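Side-chain contacts in enterotoxin-like toxin X (Staphylococcus aureus, PDB 5U75), which inhibits phagocytosis and killing by human neutrophils by binding several of their surface glycoproteins in a sialic acid-dependent manner: residues 41-46 with 92-97; 77-82 with 104-109; 127-132 with 144-149. All coordinates share one frame; numbering follows the deposited sequence.

Interaction 1 of 3, residues 41-46 with 92-97; sequences NGKSNK and LKELDH
Lys-43 reaches across to the carboxylate of Glu-94 so that the two side chains cross at about a right angle. Glu-94 stands in the first turn of helix 92-104, with CG anti to its own N (chi1 -168°) and the rest of the chain extended, which carries the carboxylate clear of the helix. Beyond CG the lysine runs extended until chi4 (71°), which turns NZ toward both carboxylate oxygens. The salt bridge measures 2.7 Å from Lys-43 NZ to Glu-94 OE2, with a second approach of 3.1 Å from the same NZ to OE1. Both are weak as hydrogen bonds; the lysine's CD and CE crowd OE2 and Glu-94 has two conformers, so the fine geometry is doubtful and only the charge pairing secure. Asn-41 slants across the glutamate, its amide plane 68° from that of the carboxylate and its ND2 4.1 Å from Glu-94 OE1. Asn-41 and Gly-42 form the corner of a type I' turn between strands 39-40 and 43-44, whose positive phi suits asparagine and glycine. Glu-88 offers Lys-43 a long, weak second ion pair. The contact ties hairpin to helix by charge, and the lysine probably keeps the carboxylate ionised.

Interaction 2 of 3, residues 77-82 with 104-109; sequences YTPKRN and ISYGLY
Arg-81 and Pro-79 join Ser-105 and Tyr-106 in a mixed polar and aromatic surface contact, where strand 75-86, outermost in the mixed sheet of the beta-grasp domain, meets the turn that ends helix 92-104. That turn, type I from Ile-104 to Gly-107, closes the helix in a Schellman motif; Gly-107 supplies the positive phi, which would press a side chain against the preceding carbonyl oxygen. The arginine grips Ser-105 side-on with two nitrogens. NE donates to Ser-105 OG at 2.8 Å, and NH2 donates to Ser-105 O at 2.9 Å in a nearly straight bond (169°). Both acceptors lie close to the guanidinium plane, although NH2 sits well above the plane of the carbonyl it binds. Serine suits the place because its small hydroxyl can accept from Arg-81 while also bonding to Ala-102 O in the last turn of the helix. Tyr-106 CB packs over one face of the guanidinium, offset toward the rim and 3.6 Å from Arg-81 NH2, and the phenol ring stands steeply to it, 79° between planes. Pro-79, rigid and apolar, lays CG over one face of this ring, also offset toward the rim, in a CH-pi contact 3.5 Å from the centroid of the Tyr-106 ring. With CG between its backbone N and carbonyl carbon (chi1 67°), the tyrosine brings its ring beside Pro-79; its hydroxyl is hydrogen-bonded to His-103 ND1. Bent at chi2, the Arg-81 chain folds back on its own backbone, where NH1 donates to Lys-80 O at 2.8 Å.

Interaction 3 of 3, residues 127-132 with 144-149; sequences GKYTLE and VEINTD. With SIA (N-acetyl-alpha-neuraminic acid), chain B; GAL (beta-D-galactopyranose), chain C; FUC (alpha-L-fucopyranose), chain D.
Ile-146 and Tyr-129 approach from opposite directions and make the apolar part of the contact. The longer branch of isoleucine, CG1 to CD1, lies along the flat ring: Ile-146 CD1 sits over the middle of one face, a CH-pi contact 3.7 Å from the Tyr-129 centroid and 10° off the normal, and CG1 lies 3.7 Å from Tyr-129 CZ. Val-144 adds CG1 obliquely, 4.0 Å from Tyr-129 CE1, and turns its other methyl, CG2, to sialic acid O9, while O8 lies at the ring's edge, near its plane. These residues pack strand 128-132 of the beta-grasp sheet against strand 145-147 and the residue before it, at the V-shaped site for sialyl Lewis X. No hydrogen bond joins the segments; the polar groups of 128-132 turn to the glycan. Thr-130 N donates to sialic acid O1B at 2.8 Å, nearly straight (166°), and Lys-128 O accepts from sialic acid N5 at 2.9 Å. Thr-130 OG1, beside the backbone N (chi1 -54°), donates to the other carboxylate oxygen, O1A, at 2.7 Å; hydroxyl and amide clasp the carboxylate. Arg-141 also binds the sialic acid. Glu-132 OE2 accepts from both galactose O6 and fucose O3.

Interactions 1 and 3 are partly buried and touch: Leu-92 N probably bonds to Val-144 O, Leu-92 and Leu-95 pack on Ile-146, and Leu-92 itself touches the sialic acid, so the start of the helix borders the glycan site. Interaction 2 lies at the surface on the opposite side of the chain's centre, about 17 Å from interaction 1 and 20 Å from interaction 3, centre to centre. Interactions 1 and 2 meet the beginning and the end of the same helix; interactions 2 and 3 involve the two outermost strands of one sheet. Chemistry differs accordingly: a charge pair in interaction 1, arginine bonds with proline-tyrosine packing in 2, and apolar packing beside sugar-binding polar groups in 3.

Interaction 1 of 3, residues 41-46 with 92-97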
loop_
_atom_site.group_PDB
_atom_site.type_symbol
_atom_site.label_atom_id
_atom_site.label_comp_id
_atom_site.label_asym_id
_atom_site.label_seq_id
_atom_site.Cartn_x
_atom_site.Cartn_y
_atom_site.Cartn_z
ATOM N N ASN A 41 9.654 -11.759 -1.721
ATOM C CA ASN A 41 9.549 -13.008 -2.511
ATOM C C ASN A 41 10.191 -12.962 -3.899
ATOM O O ASN A 41 9.628 -13.477 -4.865
ATOM C CB ASN A 41 8.078 -13.404 -2.690
ATOM C CG ASN A 41 7.388 -13.737 -1.394
ATOM O OD1 ASN A 41 8.024 -14.018 -0.380
ATOM N ND2 ASN A 41 6.063 -13.730 -1.427
ATOM N N GLY A 42 11.343 -12.322 -4.029
ATOM C CA GLY A 42 11.985 -12.240 -5.351
ATOM C C GLY A 42 11.489 -11.124 -6.265
ATOM O O GLY A 42 12.047 -10.926 -7.351
ATOM N N LYS A 43 10.454 -10.386 -5.843
ATOM C CA LYS A 43 10.061 -9.171 -6.528
ATOM C C LYS A 43 10.731 -8.009 -5.867
ATOM O O LYS A 43 11.086 -8.091 -4.705
ATOM C CB LYS A 43 8.558 -8.996 -6.478
ATOM C CG LYS A 43 7.875 -10.074 -7.278
ATOM C CD LYS A 43 6.419 -9.750 -7.428
ATOM C CE LYS A 43 5.745 -10.693 -8.424
ATOM N NZ LYS A 43 5.563 -12.095 -7.951
ATOM N N SER A 44 10.897 -6.925 -6.605
ATOM C CA SER A 44 11.532 -5.750 -6.050
ATOM C C SER A 44 11.069 -4.492 -6.730
ATOM O O SER A 44 10.570 -4.532 -7.859
ATOM C CB SER A 44 13.061 -5.867 -6.160
ATOM O OG SER A 44 13.429 -5.955 -7.508
ATOM N N ASN A 45 11.248 -3.379 -6.027
ATOM C CA ASN A 45 10.992 -2.066 -6.566
ATOM C C ASN A 45 12.122 -1.730 -7.541
ATOM O O ASN A 45 13.236 -1.469 -7.117
ATOM C CB ASN A 45 10.940 -1.036 -5.442
ATOM C CG ASN A 45 10.669 0.376 -5.933
ATOM O OD1 ASN A 45 9.950 0.596 -6.912
ATOM N ND2 ASN A 45 11.258 1.349 -5.248
ATOM N N LYS A 46 11.832 -1.771 -8.827
ATOM C CA LYS A 46 12.800 -1.379 -9.849
ATOM C C LYS A 46 12.257 -0.159 -10.526
ATOM O O LYS A 46 11.059 -0.098 -10.777
ATOM C CB LYS A 46 12.955 -2.491 -10.871
ATOM C CG LYS A 46 13.576 -3.741 -10.297
ATOM C CD LYS A 46 13.565 -4.857 -11.324
ATOM C CE LYS A 46 13.894 -6.189 -10.667
ATOM N NZ LYS A 46 13.844 -7.311 -11.639
ATOM N N LEU A 92 -1.822 -12.149 -1.792
ATOM C CA LEU A 92 -2.206 -10.967 -1.025
ATOM C C LEU A 92 -1.053 -10.455 -0.145
ATOM O O LEU A 92 -0.904 -9.253 0.041
ATOM C CB LEU A 92 -3.475 -11.236 -0.216
ATOM C CG LEU A 92 -4.035 -10.059 0.600
ATOM C CD1 LEU A 92 -4.229 -8.821 -0.270
ATOM C CD2 LEU A 92 -5.353 -10.503 1.222
ATOM N N LYS A 93 -0.187 -11.346 0.350
ATOM C CA LYS A 93 0.969 -10.888 1.103
ATOM C C LYS A 93 1.816 -9.972 0.239
ATOM O O LYS A 93 2.256 -8.913 0.670
ATOM C CB LYS A 93 1.807 -12.047 1.639
ATOM C CG LYS A 93 2.964 -11.594 2.511
ATOM C CD LYS A 93 3.768 -12.782 3.035
ATOM C CE LYS A 93 4.786 -12.342 4.062
ATOM N NZ LYS A 93 5.811 -13.414 4.262
ATOM N N GLU A 94 2.029 -10.398 -1.004
ATOM C CA GLU A 94 2.819 -9.633 -1.952
ATOM C C GLU A 94 2.177 -8.289 -2.310
ATOM O O GLU A 94 2.824 -7.254 -2.292
ATOM C CB GLU A 94 2.993 -10.471 -3.205
ATOM C CG GLU A 94 4.022 -9.946 -4.158
ATOM C CD GLU A 94 4.294 -10.950 -5.244
ATOM O OE1 GLU A 94 4.872 -12.023 -4.972
ATOM O OE2 GLU A 94 3.934 -10.629 -6.390
ATOM N N LEU A 95 0.893 -8.320 -2.635
ATOM C CA LEU A 95 0.180 -7.096 -3.052
ATOM C C LEU A 95 0.026 -6.109 -1.894
ATOM O O LEU A 95 0.292 -4.907 -2.038
ATOM C CB LEU A 95 -1.180 -7.492 -3.633
ATOM C CG LEU A 95 -1.909 -6.467 -4.476
ATOM C CD1 LEU A 95 -1.023 -5.974 -5.628
ATOM C CD2 LEU A 95 -3.208 -7.083 -4.993
ATOM N N ASP A 96 -0.391 -6.623 -0.740
ATOM C CA ASP A 96 -0.369 -5.843 0.524
ATOM C C ASP A 96 0.987 -5.167 0.757
ATOM O O ASP A 96 1.073 -3.972 1.041
ATOM C CB ASP A 96 -0.772 -6.751 1.698
ATOM C CG ASP A 96 -0.619 -6.081 3.044
ATOM O OD1 ASP A 96 -1.397 -5.144 3.374
ATOM O OD2 ASP A 96 0.304 -6.497 3.768
ATOM N N HIS A 97 2.066 -5.919 0.580
ATOM C CA HIS A 97 3.393 -5.377 0.764
ATOM C C HIS A 97 3.692 -4.213 -0.154
ATOM O O HIS A 97 4.091 -3.141 0.296
ATOM C CB HIS A 97 4.500 -6.427 0.574
ATOM C CG HIS A 97 5.850 -5.867 0.837
ATOM N ND1 HIS A 97 6.368 -5.770 2.107
ATOM C CD2 HIS A 97 6.727 -5.239 0.020
ATOM C CE1 HIS A 97 7.536 -5.158 2.056
ATOM N NE2 HIS A 97 7.770 -4.814 0.799
#

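Interaction 2 of 3, residues 77-82 with 104-109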
loop_
_atom_site.group_PDB
_atom_site.type_symbol
_atom_site.label_atom_id
_atom_site.label_comp_id
_atom_site.label_asym_id
_atom_site.label_seq_id
_atom_site.Cartn_x
_atom_site.Cartn_y
_atom_site.Cartn_z
ATOM N N TYR A 77 -4.420 15.522 2.845
ATOM C CA TYR A 77 -3.424 15.421 1.771
ATOM C C TYR A 77 -3.889 14.373 0.758
ATOM O O TYR A 77 -4.604 13.431 1.097
ATOM C CB TYR A 77 -2.044 15.092 2.341
ATOM C CG TYR A 77 -1.642 16.166 3.312
ATOM C CD1 TYR A 77 -1.053 17.349 2.854
ATOM C CD2 TYR A 77 -1.911 16.044 4.673
ATOM C CE1 TYR A 77 -0.705 18.362 3.729
ATOM C CE2 TYR A 77 -1.559 17.059 5.564
ATOM C CZ TYR A 77 -0.973 18.219 5.075
ATOM O OH TYR A 77 -0.638 19.246 5.936
ATOM N N THR A 78 -3.497 14.568 -0.494
ATOM C CA THR A 78 -3.951 13.737 -1.601
ATOM C C THR A 78 -2.713 13.253 -2.394
ATOM O O THR A 78 -2.495 13.679 -3.514
ATOM C CB THR A 78 -4.925 14.516 -2.523
ATOM O OG1 THR A 78 -4.303 15.724 -2.990
ATOM C CG2 THR A 78 -6.188 14.868 -1.767
ATOM N N PRO A 79 -1.877 12.400 -1.778
ATOM C CA PRO A 79 -0.631 11.975 -2.446
ATOM C C PRO A 79 -0.947 11.164 -3.697
ATOM O O PRO A 79 -1.913 10.428 -3.690
ATOM C CB PRO A 79 0.080 11.137 -1.373
ATOM C CG PRO A 79 -1.006 10.668 -0.454
ATOM C CD PRO A 79 -2.057 11.746 -0.463
ATOM N N LYS A 80 -0.170 11.345 -4.764
ATOM C CA LYS A 80 -0.393 10.625 -6.018
ATOM C C LYS A 80 0.700 9.559 -6.145
ATOM O O LYS A 80 1.898 9.865 -6.166
ATOM C CB LYS A 80 -0.390 11.600 -7.200
ATOM N N ARG A 81 0.271 8.304 -6.136
ATOM C CA ARG A 81 1.176 7.157 -6.210
ATOM C C ARG A 81 0.506 6.079 -7.031
ATOM O O ARG A 81 -0.716 6.019 -7.136
ATOM C CB ARG A 81 1.496 6.617 -4.819
ATOM C CG ARG A 81 2.283 7.555 -3.911
ATOM C CD ARG A 81 3.694 7.804 -4.409
ATOM N NE ARG A 81 4.489 8.607 -3.485
ATOM C CZ ARG A 81 4.465 9.941 -3.372
ATOM N NH1 ARG A 81 3.654 10.685 -4.095
ATOM N NH2 ARG A 81 5.265 10.541 -2.492
ATOM N N ASN A 82 1.319 5.235 -7.654
ATOM C CA ASN A 82 0.796 4.119 -8.410
ATOM C C ASN A 82 1.825 3.004 -8.461
ATOM O O ASN A 82 3.022 3.244 -8.233
ATOM C CB ASN A 82 0.344 4.559 -9.824
ATOM C CG ASN A 82 1.446 5.204 -10.646
ATOM O OD1 ASN A 82 2.460 4.575 -10.944
ATOM N ND2 ASN A 82 1.238 6.449 -11.048
ATOM N N ILE A 104 4.196 4.268 2.198
ATOM C CA ILE A 104 5.383 4.719 2.909
ATOM C C ILE A 104 6.125 5.800 2.113
ATOM O O ILE A 104 6.648 6.762 2.719
ATOM C CB ILE A 104 6.312 3.536 3.323
ATOM C CG1 ILE A 104 5.654 2.737 4.454
ATOM C CG2 ILE A 104 7.708 4.040 3.743
ATOM C CD1 ILE A 104 6.350 1.441 4.814
ATOM N N SER A 105 6.139 5.684 0.775
ATOM C CA SER A 105 6.802 6.697 -0.082
ATOM C C SER A 105 6.207 8.112 -0.025
ATOM O O SER A 105 6.850 9.042 -0.515
ATOM C CB SER A 105 6.865 6.237 -1.558
ATOM O OG SER A 105 5.620 6.399 -2.224
ATOM N N TYR A 106 4.986 8.292 0.502
ATOM C CA TYR A 106 4.487 9.658 0.785
ATOM C C TYR A 106 4.549 10.051 2.265
ATOM O O TYR A 106 4.198 11.185 2.612
ATOM C CB TYR A 106 3.076 9.896 0.234
ATOM C CG TYR A 106 1.953 9.106 0.873
ATOM C CD1 TYR A 106 1.554 9.343 2.205
ATOM C CD2 TYR A 106 1.242 8.163 0.142
ATOM C CE1 TYR A 106 0.527 8.632 2.773
ATOM C CE2 TYR A 106 0.191 7.459 0.709
ATOM C CZ TYR A 106 -0.149 7.708 2.029
ATOM O OH TYR A 106 -1.165 7.026 2.603
ATOM N N GLY A 107 4.927 9.118 3.130
ATOM C CA GLY A 107 5.034 9.388 4.561
ATOM C C GLY A 107 4.286 8.464 5.500
ATOM O O GLY A 107 4.378 8.645 6.717
ATOM N N LEU A 108 3.553 7.471 4.985
ATOM C CA LEU A 108 2.849 6.550 5.879
ATOM C C LEU A 108 3.854 5.800 6.769
ATOM O O LEU A 108 4.961 5.481 6.344
ATOM C CB LEU A 108 1.935 5.567 5.135
ATOM C CG LEU A 108 0.865 4.909 6.021
ATOM C CD1 LEU A 108 -0.238 5.898 6.405
ATOM C CD2 LEU A 108 0.255 3.692 5.354
ATOM N N TYR A 109 3.470 5.599 8.022
ATOM C CA TYR A 109 4.284 4.880 9.029
ATOM C C TYR A 109 5.591 5.546 9.447
ATOM O O TYR A 109 6.451 4.882 10.048
ATOM C CB TYR A 109 4.557 3.413 8.627
ATOM C CG TYR A 109 3.342 2.563 8.375
ATOM C CD1 TYR A 109 2.199 2.663 9.173
ATOM C CD2 TYR A 109 3.345 1.612 7.366
ATOM C CE1 TYR A 109 1.100 1.869 8.947
ATOM C CE2 TYR A 109 2.249 0.813 7.137
ATOM C CZ TYR A 109 1.124 0.938 7.918
ATOM O OH TYR A 109 0.054 0.131 7.675
#

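Interaction 3 of 3, residues 127-132 with 144-149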
loop_
_atom_site.group_PDB
_atom_site.type_symbol
_atom_site.label_atom_id
_atom_site.label_comp_id
_atom_site.label_asym_id
_atom_site.label_seq_id
_atom_site.Cartn_x
_atom_site.Cartn_y
_atom_site.Cartn_z
ATOM N N GLY A 127 -15.320 -6.598 -6.396
ATOM C CA GLY A 127 -14.733 -7.220 -5.224
ATOM C C GLY A 127 -13.839 -6.267 -4.451
ATOM O O GLY A 127 -13.399 -5.225 -4.966
ATOM N N LYS A 128 -13.593 -6.590 -3.192
ATOM C CA LYS A 128 -12.591 -5.864 -2.437
ATOM C C LYS A 128 -11.734 -6.736 -1.520
ATOM O O LYS A 128 -12.147 -7.808 -1.101
ATOM C CB LYS A 128 -13.251 -4.753 -1.626
ATOM C CG LYS A 128 -14.159 -5.247 -0.528
ATOM C CD LYS A 128 -14.914 -4.073 0.078
ATOM C CE LYS A 128 -15.791 -4.521 1.230
ATOM N NZ LYS A 128 -16.259 -3.349 2.031
ATOM N N TYR A 129 -10.530 -6.235 -1.251
ATOM C CA TYR A 129 -9.647 -6.736 -0.218
ATOM C C TYR A 129 -9.267 -5.536 0.635
ATOM O O TYR A 129 -8.654 -4.579 0.142
ATOM C CB TYR A 129 -8.387 -7.403 -0.798
ATOM C CG TYR A 129 -8.663 -8.482 -1.807
ATOM C CD1 TYR A 129 -8.859 -9.808 -1.406
ATOM C CD2 TYR A 129 -8.713 -8.190 -3.178
ATOM C CE1 TYR A 129 -9.117 -10.811 -2.331
ATOM C CE2 TYR A 129 -8.942 -9.188 -4.120
ATOM C CZ TYR A 129 -9.152 -10.500 -3.695
ATOM O OH TYR A 129 -9.395 -11.476 -4.629
ATOM N N THR A 130 -9.594 -5.611 1.924
ATOM C CA THR A 130 -9.429 -4.496 2.839
ATOM C C THR A 130 -8.203 -4.676 3.721
ATOM O O THR A 130 -8.045 -5.703 4.377
ATOM C CB THR A 130 -10.683 -4.303 3.739
ATOM O OG1 THR A 130 -11.849 -4.183 2.928
ATOM C CG2 THR A 130 -10.521 -3.076 4.621
ATOM N N LEU A 131 -7.346 -3.668 3.711
ATOM C CA LEU A 131 -6.122 -3.633 4.450
ATOM C C LEU A 131 -6.215 -2.576 5.536
ATOM O O LEU A 131 -6.089 -1.376 5.270
ATOM C CB LEU A 131 -4.947 -3.316 3.521
ATOM C CG LEU A 131 -4.901 -4.096 2.203
ATOM C CD1 LEU A 131 -3.714 -3.576 1.410
ATOM C CD2 LEU A 131 -4.795 -5.598 2.417
ATOM N N GLU A 132 -6.380 -3.034 6.770
ATOM C CA GLU A 132 -6.449 -2.128 7.912
ATOM C C GLU A 132 -5.061 -1.593 8.249
ATOM O O GLU A 132 -4.156 -2.367 8.578
ATOM C CB GLU A 132 -7.062 -2.852 9.110
ATOM C CG GLU A 132 -8.447 -3.385 8.869
ATOM C CD GLU A 132 -9.079 -3.907 10.146
ATOM O OE1 GLU A 132 -9.424 -3.057 10.990
ATOM O OE2 GLU A 132 -9.216 -5.143 10.300
ATOM N N VAL A 144 -3.780 -15.821 -0.122
ATOM C CA VAL A 144 -4.927 -15.584 -0.995
ATOM C C VAL A 144 -4.385 -15.156 -2.356
ATOM O O VAL A 144 -3.499 -14.313 -2.422
ATOM C CB VAL A 144 -5.860 -14.495 -0.409
ATOM C CG1 VAL A 144 -6.935 -14.057 -1.413
ATOM C CG2 VAL A 144 -6.510 -15.006 0.873
ATOM N N GLU A 145 -4.907 -15.755 -3.413
ATOM C CA GLU A 145 -4.372 -15.582 -4.760
ATOM C C GLU A 145 -5.179 -14.545 -5.532
ATOM O O GLU A 145 -6.409 -14.612 -5.592
ATOM C CB GLU A 145 -4.336 -16.926 -5.496
ATOM C CG GLU A 145 -3.304 -17.884 -4.907
ATOM C CD GLU A 145 -3.216 -19.225 -5.628
ATOM O OE1 GLU A 145 -3.884 -19.428 -6.654
ATOM O OE2 GLU A 145 -2.450 -20.091 -5.159
ATOM N N ILE A 146 -4.466 -13.581 -6.107
ATOM C CA ILE A 146 -5.052 -12.438 -6.808
ATOM C C ILE A 146 -4.335 -12.239 -8.146
ATOM O O ILE A 146 -3.105 -12.083 -8.196
ATOM C CB ILE A 146 -4.891 -11.143 -5.967
ATOM C CG1 ILE A 146 -5.673 -11.278 -4.644
ATOM C CG2 ILE A 146 -5.357 -9.916 -6.754
ATOM C CD1 ILE A 146 -5.377 -10.218 -3.614
ATOM N N ASN A 147 -5.111 -12.222 -9.229
ATOM C CA ASN A 147 -4.575 -11.890 -10.538
ATOM C C ASN A 147 -4.474 -10.378 -10.592
ATOM O O ASN A 147 -5.479 -9.669 -10.417
ATOM C CB ASN A 147 -5.477 -12.436 -11.641
ATOM C CG ASN A 147 -4.855 -12.320 -13.024
ATOM O OD1 ASN A 147 -4.192 -11.333 -13.345
ATOM N ND2 ASN A 147 -5.096 -13.319 -13.860
ATOM N N THR A 148 -3.269 -9.859 -10.814
ATOM C CA THR A 148 -3.069 -8.394 -10.836
ATOM C C THR A 148 -3.902 -7.708 -11.930
ATOM O O THR A 148 -4.203 -6.540 -11.825
ATOM C CB THR A 148 -1.580 -8.013 -11.039
ATOM O OG1 THR A 148 -1.119 -8.583 -12.260
ATOM C CG2 THR A 148 -0.730 -8.520 -9.911
ATOM N N ASP A 149 -4.258 -8.444 -12.986
ATOM C CA ASP A 149 -5.119 -7.926 -14.034
ATOM C C ASP A 149 -6.608 -7.812 -13.610
ATOM O O ASP A 149 -7.435 -7.280 -14.363
ATOM C CB ASP A 149 -4.976 -8.796 -15.281
ATOM C CG ASP A 149 -5.661 -8.202 -16.496
ATOM O OD1 ASP A 149 -5.397 -7.032 -16.807
ATOM O OD2 ASP A 149 -6.489 -8.899 -17.113
HETATM C C1 SIA B . -12.311 -7.759 2.974
HETATM C C2 SIA B . -13.109 -9.025 3.309
HETATM C C3 SIA B . -14.491 -9.039 2.642
HETATM C C4 SIA B . -14.382 -9.200 1.130
HETATM C C5 SIA B . -13.505 -10.396 0.724
HETATM C C6 SIA B . -12.179 -10.318 1.465
HETATM C C7 SIA B . -11.195 -11.478 1.298
HETATM C C8 SIA B . -9.996 -11.323 2.226
HETATM C C9 SIA B . -8.856 -12.242 1.815
HETATM C C10 SIA B . -13.159 -11.530 -1.410
HETATM C C11 SIA B . -12.931 -11.375 -2.875
HETATM N N5 SIA B . -13.293 -10.389 -0.714
HETATM O O1A SIA B . -12.923 -6.680 2.846
HETATM O O1B SIA B . -11.050 -7.839 2.876
HETATM O O4 SIA B . -15.653 -9.366 0.509
HETATM O O6 SIA B . -12.385 -10.199 2.872
HETATM O O7 SIA B . -11.858 -12.744 1.495
HETATM O O8 SIA B . -9.487 -9.981 2.187
HETATM O O9 SIA B . -7.941 -12.338 2.896
HETATM O O10 SIA B . -13.186 -12.650 -0.889
HETATM C C1 GAL C . -11.009 -10.312 7.509
HETATM C C2 GAL C . -12.237 -10.208 6.620
HETATM C C3 GAL C . -12.008 -9.193 5.498
HETATM C C4 GAL C . -11.573 -7.861 6.116
HETATM C C5 GAL C . -10.353 -8.033 7.011
HETATM C C6 GAL C . -9.959 -6.700 7.632
HETATM O O2 GAL C . -12.575 -11.482 6.078
HETATM O O3 GAL C . -13.221 -9.069 4.734
HETATM O O4 GAL C . -12.678 -7.325 6.836
HETATM O O5 GAL C . -10.606 -9.022 8.014
HETATM O O6 GAL C . -8.797 -6.809 8.455
HETATM C C1 FUC D . -11.435 -9.498 12.053
HETATM C C2 FUC D . -11.203 -8.017 12.347
HETATM C C3 FUC D . -11.588 -7.160 11.150
HETATM C C4 FUC D . -13.021 -7.439 10.747
HETATM C C5 FUC D . -13.159 -8.925 10.439
HETATM C C6 FUC D . -14.569 -9.317 10.036
HETATM O O2 FUC D . -9.828 -7.775 12.634
HETATM O O3 FUC D . -11.390 -5.781 11.477
HETATM O O4 FUC D . -13.890 -7.041 11.817
HETATM O O5 FUC D . -12.755 -9.715 11.558
#